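Local coordinates for protein phenol hydroxylase component phL (Pseudomonas stutzeri, PDB 3U52) that probably serves as a helical, non-catalytic structural subunit of a bacterial multicomponent phenol hydroxylase, the enzyme that oxidises phenols to catechols, at residues D[106-111]-D[168-173]; D[233-238]-D[245-250]; D[126-131]-D[187-192]. All blocks are in the same frame, centred on the assembly; numbering follows the deposited sequence.

Contact 1 (D[106-111]-D[168-173])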
loop_
_atom_site.group_PDB
_atom_site.type_symbol
_atom_site.label_atom_id
_atom_site.label_comp_id
_atom_site.label_asym_id
_atom_site.label_seq_id
_atom_site.Cartn_x
_atom_site.Cartn_y
_atom_site.Cartn_z
ATOM N N ASN D 106 -5.204 31.310 -22.278
ATOM C CA ASN D 106 -6.239 32.311 -22.415
ATOM C C ASN D 106 -7.272 31.952 -23.443
ATOM O O ASN D 106 -7.749 32.806 -24.185
ATOM C CB ASN D 106 -5.632 33.676 -22.736
ATOM C CG ASN D 106 -4.632 34.098 -21.708
ATOM O OD1 ASN D 106 -4.911 34.136 -20.507
ATOM N ND2 ASN D 106 -3.458 34.429 -22.167
ATOM N N LEU D 107 -7.643 30.681 -23.460
ATOM C CA LEU D 107 -8.599 30.199 -24.435
ATOM C C LEU D 107 -10.003 30.803 -24.237
ATOM O O LEU D 107 -10.733 30.982 -25.204
ATOM C CB LEU D 107 -8.613 28.662 -24.455
ATOM C CG LEU D 107 -7.250 28.030 -24.818
ATOM C CD1 LEU D 107 -7.350 26.511 -24.967
ATOM C CD2 LEU D 107 -6.715 28.632 -26.130
ATOM N N LEU D 108 -10.352 31.133 -22.994
ATOM C CA LEU D 108 -11.657 31.724 -22.675
ATOM C C LEU D 108 -11.620 33.234 -22.616
ATOM O O LEU D 108 -12.561 33.878 -23.068
ATOM C CB LEU D 108 -12.200 31.199 -21.353
ATOM C CG LEU D 108 -12.582 29.717 -21.306
ATOM C CD1 LEU D 108 -13.487 29.478 -20.093
ATOM C CD2 LEU D 108 -13.262 29.243 -22.581
ATOM N N THR D 109 -10.547 33.795 -22.068
ATOM C CA THR D 109 -10.430 35.246 -21.944
ATOM C C THR D 109 -10.161 35.921 -23.302
ATOM O O THR D 109 -10.516 37.081 -23.488
ATOM C CB THR D 109 -9.365 35.678 -20.928
ATOM O OG1 THR D 109 -8.124 35.073 -21.291
ATOM C CG2 THR D 109 -9.724 35.253 -19.527
ATOM N N ARG D 110 -9.575 35.199 -24.254
ATOM C CA ARG D 110 -9.408 35.735 -25.614
ATOM C C ARG D 110 -10.688 35.766 -26.473
ATOM O O ARG D 110 -10.672 36.320 -27.590
ATOM C CB ARG D 110 -8.320 34.988 -26.376
ATOM C CG ARG D 110 -8.853 33.853 -27.218
ATOM C CD ARG D 110 -7.664 33.143 -27.827
ATOM N NE ARG D 110 -8.024 32.000 -28.658
ATOM C CZ ARG D 110 -7.149 31.068 -29.032
ATOM N NH1 ARG D 110 -5.878 31.147 -28.632
ATOM N NH2 ARG D 110 -7.543 30.057 -29.782
ATOM N N LEU D 111 -11.768 35.148 -25.992
ATOM C CA LEU D 111 -13.054 35.195 -26.705
ATOM C C LEU D 111 -13.625 36.626 -26.634
ATOM O O LEU D 111 -13.310 37.396 -25.721
ATOM C CB LEU D 111 -14.054 34.163 -26.124
ATOM C CG LEU D 111 -13.877 32.643 -26.198
ATOM C CD1 LEU D 111 -14.918 31.917 -25.288
ATOM C CD2 LEU D 111 -13.988 32.104 -27.619
ATOM N N SER D 168 -18.681 26.662 -12.399
ATOM C CA SER D 168 -18.172 27.843 -11.706
ATOM C C SER D 168 -16.791 28.328 -12.163
ATOM O O SER D 168 -16.550 29.539 -12.353
ATOM C CB SER D 168 -18.124 27.578 -10.218
ATOM O OG SER D 168 -19.418 27.264 -9.766
ATOM N N ARG D 169 -15.851 27.391 -12.297
ATOM C CA ARG D 169 -14.496 27.750 -12.662
ATOM C C ARG D 169 -14.360 28.275 -14.077
ATOM O O ARG D 169 -13.477 29.070 -14.371
ATOM C CB ARG D 169 -13.586 26.543 -12.487
ATOM C CG ARG D 169 -13.224 26.336 -11.021
ATOM C CD ARG D 169 -11.812 25.872 -11.017
ATOM N NE ARG D 169 -11.803 24.498 -10.657
ATOM C CZ ARG D 169 -10.861 23.618 -10.959
ATOM N NH1 ARG D 169 -9.812 23.913 -11.735
ATOM N NH2 ARG D 169 -11.031 22.403 -10.484
ATOM N N ILE D 170 -15.217 27.823 -14.959
ATOM C CA ILE D 170 -15.259 28.399 -16.301
ATOM C C ILE D 170 -15.533 29.900 -16.182
ATOM O O ILE D 170 -14.869 30.723 -16.825
ATOM C CB ILE D 170 -16.370 27.740 -17.126
ATOM C CG1 ILE D 170 -15.982 26.282 -17.448
ATOM C CG2 ILE D 170 -16.668 28.581 -18.362
ATOM C CD1 ILE D 170 -16.977 25.563 -18.301
ATOM N N ALA D 171 -16.488 30.273 -15.332
ATOM C CA ALA D 171 -16.802 31.684 -15.156
ATOM C C ALA D 171 -15.639 32.412 -14.538
ATOM O O ALA D 171 -15.326 33.535 -14.957
ATOM C CB ALA D 171 -18.035 31.852 -14.330
ATOM N N LEU D 172 -14.980 31.779 -13.555
ATOM C CA LEU D 172 -13.811 32.355 -12.921
ATOM C C LEU D 172 -12.662 32.525 -13.900
ATOM O O LEU D 172 -11.859 33.456 -13.770
ATOM C CB LEU D 172 -13.362 31.518 -11.714
ATOM C CG LEU D 172 -14.291 31.699 -10.517
ATOM C CD1 LEU D 172 -13.892 30.800 -9.337
ATOM C CD2 LEU D 172 -14.365 33.191 -10.058
ATOM N N MET D 173 -12.578 31.623 -14.866
ATOM C CA MET D 173 -11.583 31.744 -15.896
ATOM C C MET D 173 -11.894 32.984 -16.709
ATOM O O MET D 173 -11.010 33.763 -16.975
ATOM C CB MET D 173 -11.581 30.509 -16.804
ATOM C CG MET D 173 -10.262 30.344 -17.475
ATOM S SD MET D 173 -10.156 28.885 -18.491
ATOM C CE MET D 173 -10.489 27.594 -17.289
#
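Leu-108 and Met-173 bring their CA atoms within 6.8 Å of each other where the loop after helix 81-105 meets the last turns of helix 147-175. The loop leaves helix 81-105 through a Schellman motif at Asn-106, which has positive phi, and then folds into a type I turn from Leu-108 to Leu-111. From this turn Leu-108 points at the helix. Its CD1 methyl sits against two side chains one helical turn apart, 3.7 Å from Ile-170 CG2 and 3.7 Å from Met-173 SD. The methionine runs across the leucine at about a right angle: its CG lies anti to the backbone N (chi1 -156°) and carries the sulfur in front of the isobutyl group, where Leu-108 CG also lies close to it. Beside this apolar patch the Thr-109 methyl, CG2, is pressed to 3.2 Å from Met-173 O, a tight carbon-to-carbonyl approach with no polar hydrogen in it. Val-246 and Leu-249 also cover Leu-108, and Phe-99 and Cys-102 of helix 81-105 touch Met-173. The arrangement is that of a Schellman-terminated helix whose connecting loop packs through Leu-108 on a neighbouring helix of an all-alpha bundle, within the methane/phenol/alkene hydroxylase family region.

Contact 2 (D[233-238]-D[245-250])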
loop_
_atom_site.group_PDB
_atom_site.type_symbol
_atom_site.label_atom_id
_atom_site.label_comp_id
_atom_site.label_asym_id
_atom_site.label_seq_id
_atom_site.Cartn_x
_atom_site.Cartn_y
_atom_site.Cartn_z
ATOM N N LYS D 233 -25.723 18.240 -27.765
ATOM C CA LYS D 233 -26.291 19.104 -28.812
ATOM C C LYS D 233 -25.822 20.555 -28.746
ATOM O O LYS D 233 -25.294 21.066 -29.735
ATOM C CB LYS D 233 -27.818 18.929 -28.906
ATOM C CG LYS D 233 -28.097 17.525 -29.390
ATOM C CD LYS D 233 -29.529 17.133 -29.248
ATOM C CE LYS D 233 -29.718 15.633 -28.987
ATOM N NZ LYS D 233 -29.265 14.770 -30.115
ATOM N N MET D 234 -25.951 21.207 -27.590
ATOM C CA MET D 234 -25.368 22.529 -27.431
ATOM C C MET D 234 -23.858 22.500 -27.677
ATOM O O MET D 234 -23.314 23.425 -28.301
ATOM C CB MET D 234 -25.674 23.072 -26.055
ATOM C CG MET D 234 -25.874 24.549 -26.001
ATOM S SD MET D 234 -26.764 25.070 -24.478
ATOM C CE MET D 234 -28.207 24.000 -24.585
ATOM N N ASP D 235 -23.178 21.440 -27.219
ATOM C CA ASP D 235 -21.726 21.328 -27.378
ATOM C C ASP D 235 -21.296 21.418 -28.865
ATOM O O ASP D 235 -20.370 22.157 -29.221
ATOM C CB ASP D 235 -21.211 20.051 -26.705
ATOM C CG ASP D 235 -19.687 19.883 -26.816
ATOM O OD1 ASP D 235 -18.955 20.627 -26.146
ATOM O OD2 ASP D 235 -19.235 18.984 -27.559
ATOM N N GLN D 236 -21.988 20.706 -29.731
ATOM C CA GLN D 236 -21.764 20.866 -31.179
ATOM C C GLN D 236 -21.979 22.312 -31.653
ATOM O O GLN D 236 -21.188 22.848 -32.428
ATOM C CB GLN D 236 -22.711 19.966 -31.976
ATOM C CG GLN D 236 -22.507 18.484 -31.716
ATOM C CD GLN D 236 -23.364 17.615 -32.629
ATOM O OE1 GLN D 236 -23.516 17.915 -33.824
ATOM N NE2 GLN D 236 -23.923 16.521 -32.072
ATOM N N TRP D 237 -23.074 22.920 -31.213
ATOM C CA TRP D 237 -23.448 24.262 -31.636
ATOM C C TRP D 237 -22.455 25.332 -31.173
ATOM O O TRP D 237 -22.255 26.340 -31.881
ATOM C CB TRP D 237 -24.869 24.546 -31.148
ATOM C CG TRP D 237 -25.340 25.953 -31.283
ATOM C CD1 TRP D 237 -25.932 26.523 -32.380
ATOM C CD2 TRP D 237 -25.301 26.955 -30.275
ATOM N NE1 TRP D 237 -26.256 27.837 -32.111
ATOM C CE2 TRP D 237 -25.885 28.130 -30.826
ATOM C CE3 TRP D 237 -24.825 26.985 -28.962
ATOM C CZ2 TRP D 237 -25.996 29.323 -30.109
ATOM C CZ3 TRP D 237 -24.944 28.175 -28.244
ATOM C CH2 TRP D 237 -25.524 29.327 -28.822
ATOM N N PHE D 238 -21.812 25.126 -30.013
ATOM C CA PHE D 238 -20.750 26.065 -29.542
ATOM C C PHE D 238 -19.657 26.321 -30.591
ATOM O O PHE D 238 -19.068 27.405 -30.650
ATOM C CB PHE D 238 -20.107 25.590 -28.223
ATOM C CG PHE D 238 -20.960 25.810 -27.015
ATOM C CD1 PHE D 238 -20.920 24.928 -25.957
ATOM C CD2 PHE D 238 -21.820 26.896 -26.939
ATOM C CE1 PHE D 238 -21.742 25.157 -24.839
ATOM C CE2 PHE D 238 -22.634 27.122 -25.828
ATOM C CZ PHE D 238 -22.592 26.262 -24.789
ATOM N N ASP D 245 -13.537 25.686 -27.754
ATOM C CA ASP D 245 -12.593 25.304 -26.686
ATOM C C ASP D 245 -13.233 24.920 -25.328
ATOM O O ASP D 245 -12.652 24.174 -24.575
ATOM C CB ASP D 245 -11.487 26.356 -26.522
ATOM C CG ASP D 245 -10.573 26.459 -27.787
ATOM O OD1 ASP D 245 -10.669 25.593 -28.675
ATOM O OD2 ASP D 245 -9.754 27.404 -27.886
ATOM N N VAL D 246 -14.439 25.380 -25.034
ATOM C CA VAL D 246 -15.118 24.923 -23.803
ATOM C C VAL D 246 -15.431 23.425 -23.789
ATOM O O VAL D 246 -15.681 22.891 -22.739
ATOM C CB VAL D 246 -16.434 25.709 -23.467
ATOM C CG1 VAL D 246 -16.200 27.201 -23.561
ATOM C CG2 VAL D 246 -17.540 25.273 -24.372
ATOM N N SER D 247 -15.410 22.754 -24.937
ATOM C CA SER D 247 -15.588 21.296 -25.011
ATOM C C SER D 247 -14.593 20.500 -24.164
ATOM O O SER D 247 -14.905 19.430 -23.670
ATOM C CB SER D 247 -15.419 20.797 -26.437
ATOM O OG SER D 247 -16.560 21.026 -27.214
ATOM N N MET D 248 -13.371 20.988 -24.063
ATOM C CA MET D 248 -12.391 20.256 -23.310
ATOM C C MET D 248 -12.677 20.426 -21.833
ATOM O O MET D 248 -12.303 19.564 -21.022
ATOM C CB MET D 248 -10.953 20.665 -23.690
ATOM C CG MET D 248 -10.545 22.097 -23.352
ATOM S SD MET D 248 -8.805 22.430 -23.908
ATOM C CE MET D 248 -8.999 22.720 -25.655
ATOM N N LEU D 249 -13.370 21.508 -21.480
ATOM C CA LEU D 249 -13.764 21.730 -20.071
ATOM C C LEU D 249 -14.985 20.938 -19.624
ATOM O O LEU D 249 -15.199 20.738 -18.445
ATOM C CB LEU D 249 -13.916 23.224 -19.788
ATOM C CG LEU D 249 -12.701 24.067 -20.206
ATOM C CD1 LEU D 249 -12.969 25.544 -19.911
ATOM C CD2 LEU D 249 -11.430 23.591 -19.452
ATOM N N THR D 250 -15.774 20.442 -20.562
ATOM C CA THR D 250 -17.008 19.751 -20.211
ATOM C C THR D 250 -16.893 18.272 -20.510
ATOM O O THR D 250 -17.896 17.553 -20.529
ATOM C CB THR D 250 -18.198 20.366 -20.990
ATOM O OG1 THR D 250 -17.872 20.344 -22.375
ATOM C CG2 THR D 250 -18.427 21.857 -20.564
#
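Ser-247 OG donates a hydrogen bond of 2.7 Å to Asp-235 OD1, meeting the syn side of the carboxylate 26° out of its plane. The aspartate reaches across because its CG is anti to the backbone N (chi1 -179°), which extends the acid from helix 211-240 towards the short helix. Its second oxygen, OD2, forms a salt bridge with Arg-105 of the second subunit, while Arg-254 of the same chain makes only a long, weak ion pair with OD1. This buried acid thus has partners on both oxygens, and the positive charges near it would probably favour the ionised form. Asp-235 and Ser-247 have their CA atoms 6.6 Å apart where the chain, leaving helix 211-240, turns back through a short loop into the weakly bonded helix 246-249, a helix-loop-helix connection of this all-alpha subunit. An apolar pair lies next to the polar one. Val-246 CG2 comes obliquely to the ring of Phe-238, 3.7 Å from CD1, with the two side chains crossing at about a right angle. Met-234 O lies above one face of that ring, offset toward its rim. Val-246 also rests on Leu-119 of helix 113-122, and Met-248 packs against Met-248 of the second subunit.

Contact 3 (D[126-131]-D[187-192])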
loop_
_atom_site.group_PDB
_atom_site.type_symbol
_atom_site.label_atom_id
_atom_site.label_comp_id
_atom_site.label_asym_id
_atom_site.label_seq_id
_atom_site.Cartn_x
_atom_site.Cartn_y
_atom_site.Cartn_z
ATOM N N LEU D 126 -26.312 26.601 -15.206
ATOM C CA LEU D 126 -26.461 25.204 -14.884
ATOM C C LEU D 126 -25.809 24.781 -13.554
ATOM O O LEU D 126 -26.207 23.763 -13.013
ATOM C CB LEU D 126 -25.919 24.313 -16.018
ATOM C CG LEU D 126 -26.585 24.420 -17.403
ATOM C CD1 LEU D 126 -25.953 23.392 -18.359
ATOM C CD2 LEU D 126 -28.053 24.140 -17.258
ATOM N N ARG D 127 -24.826 25.527 -13.024
ATOM C CA ARG D 127 -24.354 25.213 -11.668
ATOM C C ARG D 127 -25.452 25.232 -10.626
ATOM O O ARG D 127 -25.342 24.565 -9.594
ATOM C CB ARG D 127 -23.248 26.156 -11.200
ATOM C CG ARG D 127 -23.558 27.637 -11.246
ATOM C CD ARG D 127 -22.361 28.448 -10.789
ATOM N NE ARG D 127 -22.747 29.846 -10.730
ATOM C CZ ARG D 127 -22.575 30.655 -9.686
ATOM N NH1 ARG D 127 -21.927 30.246 -8.600
ATOM N NH2 ARG D 127 -22.997 31.912 -9.775
ATOM N N HIS D 128 -26.495 26.045 -10.860
ATOM C CA HIS D 128 -27.604 26.142 -9.893
ATOM C C HIS D 128 -28.503 24.901 -9.954
ATOM O O HIS D 128 -29.073 24.414 -8.956
ATOM C CB HIS D 128 -28.386 27.436 -10.160
ATOM C CG HIS D 128 -27.544 28.676 -10.129
ATOM N ND1 HIS D 128 -26.891 29.118 -8.995
ATOM C CD2 HIS D 128 -27.251 29.572 -11.101
ATOM C CE1 HIS D 128 -26.260 30.247 -9.267
ATOM N NE2 HIS D 128 -26.467 30.538 -10.540
ATOM N N VAL D 129 -28.572 24.326 -11.130
ATOM C CA VAL D 129 -29.305 23.092 -11.355
ATOM C C VAL D 129 -28.536 21.951 -10.677
ATOM O O VAL D 129 -29.129 21.100 -9.997
ATOM C CB VAL D 129 -29.477 22.852 -12.876
ATOM C CG1 VAL D 129 -30.151 21.489 -13.188
ATOM C CG2 VAL D 129 -30.281 24.023 -13.486
ATOM N N GLU D 130 -27.200 21.952 -10.849
ATOM C CA GLU D 130 -26.321 20.967 -10.166
ATOM C C GLU D 130 -26.518 21.039 -8.650
ATOM O O GLU D 130 -26.561 20.001 -7.942
ATOM C CB GLU D 130 -24.848 21.248 -10.551
ATOM C CG GLU D 130 -24.548 20.911 -12.020
ATOM C CD GLU D 130 -24.985 19.491 -12.436
ATOM O OE1 GLU D 130 -24.645 18.539 -11.699
ATOM O OE2 GLU D 130 -25.690 19.288 -13.478
ATOM N N LEU D 131 -26.621 22.264 -8.138
ATOM C CA LEU D 131 -26.801 22.459 -6.710
ATOM C C LEU D 131 -28.103 21.804 -6.301
ATOM O O LEU D 131 -28.105 20.995 -5.386
ATOM C CB LEU D 131 -26.818 23.934 -6.311
ATOM C CG LEU D 131 -26.869 23.972 -4.765
ATOM C CD1 LEU D 131 -25.610 23.386 -4.146
ATOM C CD2 LEU D 131 -26.983 25.337 -4.308
ATOM N N ALA D 187 -27.299 36.554 -11.927
ATOM C CA ALA D 187 -28.340 37.501 -12.277
ATOM C C ALA D 187 -29.198 36.955 -13.408
ATOM O O ALA D 187 -30.399 37.127 -13.360
ATOM C CB ALA D 187 -27.754 38.861 -12.612
ATOM N N TYR D 188 -28.616 36.243 -14.386
ATOM C CA TYR D 188 -29.433 35.545 -15.424
ATOM C C TYR D 188 -30.393 34.477 -14.820
ATOM O O TYR D 188 -31.578 34.437 -15.123
ATOM C CB TYR D 188 -28.551 34.914 -16.531
ATOM C CG TYR D 188 -27.710 35.906 -17.305
ATOM C CD1 TYR D 188 -26.336 35.748 -17.425
ATOM C CD2 TYR D 188 -28.299 37.022 -17.899
ATOM C CE1 TYR D 188 -25.559 36.665 -18.128
ATOM C CE2 TYR D 188 -27.551 37.946 -18.600
ATOM C CZ TYR D 188 -26.174 37.768 -18.697
ATOM O OH TYR D 188 -25.446 38.707 -19.377
ATOM N N TRP D 189 -29.851 33.612 -13.967
ATOM C CA TRP D 189 -30.617 32.591 -13.252
ATOM C C TRP D 189 -31.823 33.197 -12.531
ATOM O O TRP D 189 -32.936 32.648 -12.629
ATOM C CB TRP D 189 -29.692 31.872 -12.263
ATOM C CG TRP D 189 -30.296 30.889 -11.393
ATOM C CD1 TRP D 189 -30.466 30.996 -10.032
ATOM C CD2 TRP D 189 -30.811 29.615 -11.770
ATOM N NE1 TRP D 189 -31.066 29.849 -9.543
ATOM C CE2 TRP D 189 -31.299 28.995 -10.592
ATOM C CE3 TRP D 189 -30.919 28.925 -13.001
ATOM C CZ2 TRP D 189 -31.835 27.703 -10.596
ATOM C CZ3 TRP D 189 -31.492 27.642 -13.000
ATOM C CH2 TRP D 189 -31.964 27.063 -11.818
ATOM N N MET D 190 -31.603 34.307 -11.846
ATOM C CA MET D 190 -32.622 34.932 -10.974
ATOM C C MET D 190 -33.670 35.775 -11.750
ATOM O O MET D 190 -34.872 35.745 -11.420
ATOM C CB MET D 190 -31.984 35.806 -9.906
ATOM C CG MET D 190 -31.195 35.057 -8.796
ATOM S SD MET D 190 -32.150 33.821 -7.921
ATOM C CE MET D 190 -33.190 34.840 -6.848
ATOM N N ASP D 191 -33.207 36.475 -12.781
ATOM C CA ASP D 191 -34.017 37.498 -13.478
ATOM C C ASP D 191 -34.254 37.336 -14.980
ATOM O O ASP D 191 -35.170 37.946 -15.504
ATOM C CB ASP D 191 -33.428 38.876 -13.218
ATOM C CG ASP D 191 -33.394 39.226 -11.738
ATOM O OD1 ASP D 191 -34.353 38.884 -10.990
ATOM O OD2 ASP D 191 -32.391 39.839 -11.305
ATOM N N ASP D 192 -33.436 36.552 -15.693
ATOM C CA ASP D 192 -33.685 36.340 -17.121
ATOM C C ASP D 192 -34.865 35.394 -17.293
ATOM O O ASP D 192 -34.882 34.294 -16.744
ATOM C CB ASP D 192 -32.453 35.782 -17.851
ATOM C CG ASP D 192 -32.623 35.759 -19.379
ATOM O OD1 ASP D 192 -33.720 35.437 -19.895
ATOM O OD2 ASP D 192 -31.644 36.072 -20.083
#
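His-128 lies flat over the indole of Trp-189, its imidazole stacked face to face on the five-membered ring with centroids 4.0 Å apart and planes inclined by 24°. Within the imidazole, CD2 of His-128 comes nearest, 3.3 Å from CG of Trp-189. The stack continues into the histidine's own methylene, whose CB stands over the six-membered ring 3.5 Å from its centroid, a CH-pi contact. One residue thus covers both rings of the indole from the same side. The torsions fit this overlap. Trp-189 has CG anti to its backbone N (chi1 176°), which sends the indole across to helix 126-143, and His-128 has CG anti to its carbonyl carbon (chi1 -56°), which keeps the ring beside its own backbone N. The two side chains slide past each other in opposite directions. Val-129 crosses the indole at about a right angle and sets its CG2 methyl obliquely 3.8 Å from CZ3 of Trp-189. On the other face of the imidazole lies CG of Arg-127, and the ring is further fixed by His-128 ND1, hydrogen-bonded to the backbone of another protein in the assembly. With an alanine at Trp-189 the face of His-128 and the Val-129 methyl would probably be left without their aromatic partner, the imidazole then held chiefly by its ND1 bond and Arg-127, and a gap would open between the helices. An aromatic side chain of the other protein also meets the indole edge to face, so the pair belongs to a subunit interface. Within the chain, Met-198 and Arg-199 of helix 196-205 pack on Trp-189, and Met-226 of helix 211-240 touches Val-129. The stack therefore joins helix 126-143 to the end of helix 180-191, with helix 196-205 alongside.

Overall arrangement
All three contacts lie within one helical family region, their centres 13 to 19 Å apart. Contacts 1 and 2 touch: Leu-108 CD2 packs 3.7 Å from Val-246 CG1, and Ile-170 meets Leu-249, so the loop after helix 81-105, helix 147-175 and helix 246-249 share one apolar patch. Contact 3 reaches contact 1 through Arg-127 beside Ser-168, but stays about 6 Å from contact 2 at the nearest atoms. Along the chain contacts 1 and 3 interlock, their segments alternating, and contact 2 follows both. Contact 2 adjoins the second copy of the subunit, whereas contact 3 and helix 147-175 of contact 1 border another protein, so this part of the bundle lies near two interfaces of the assembly.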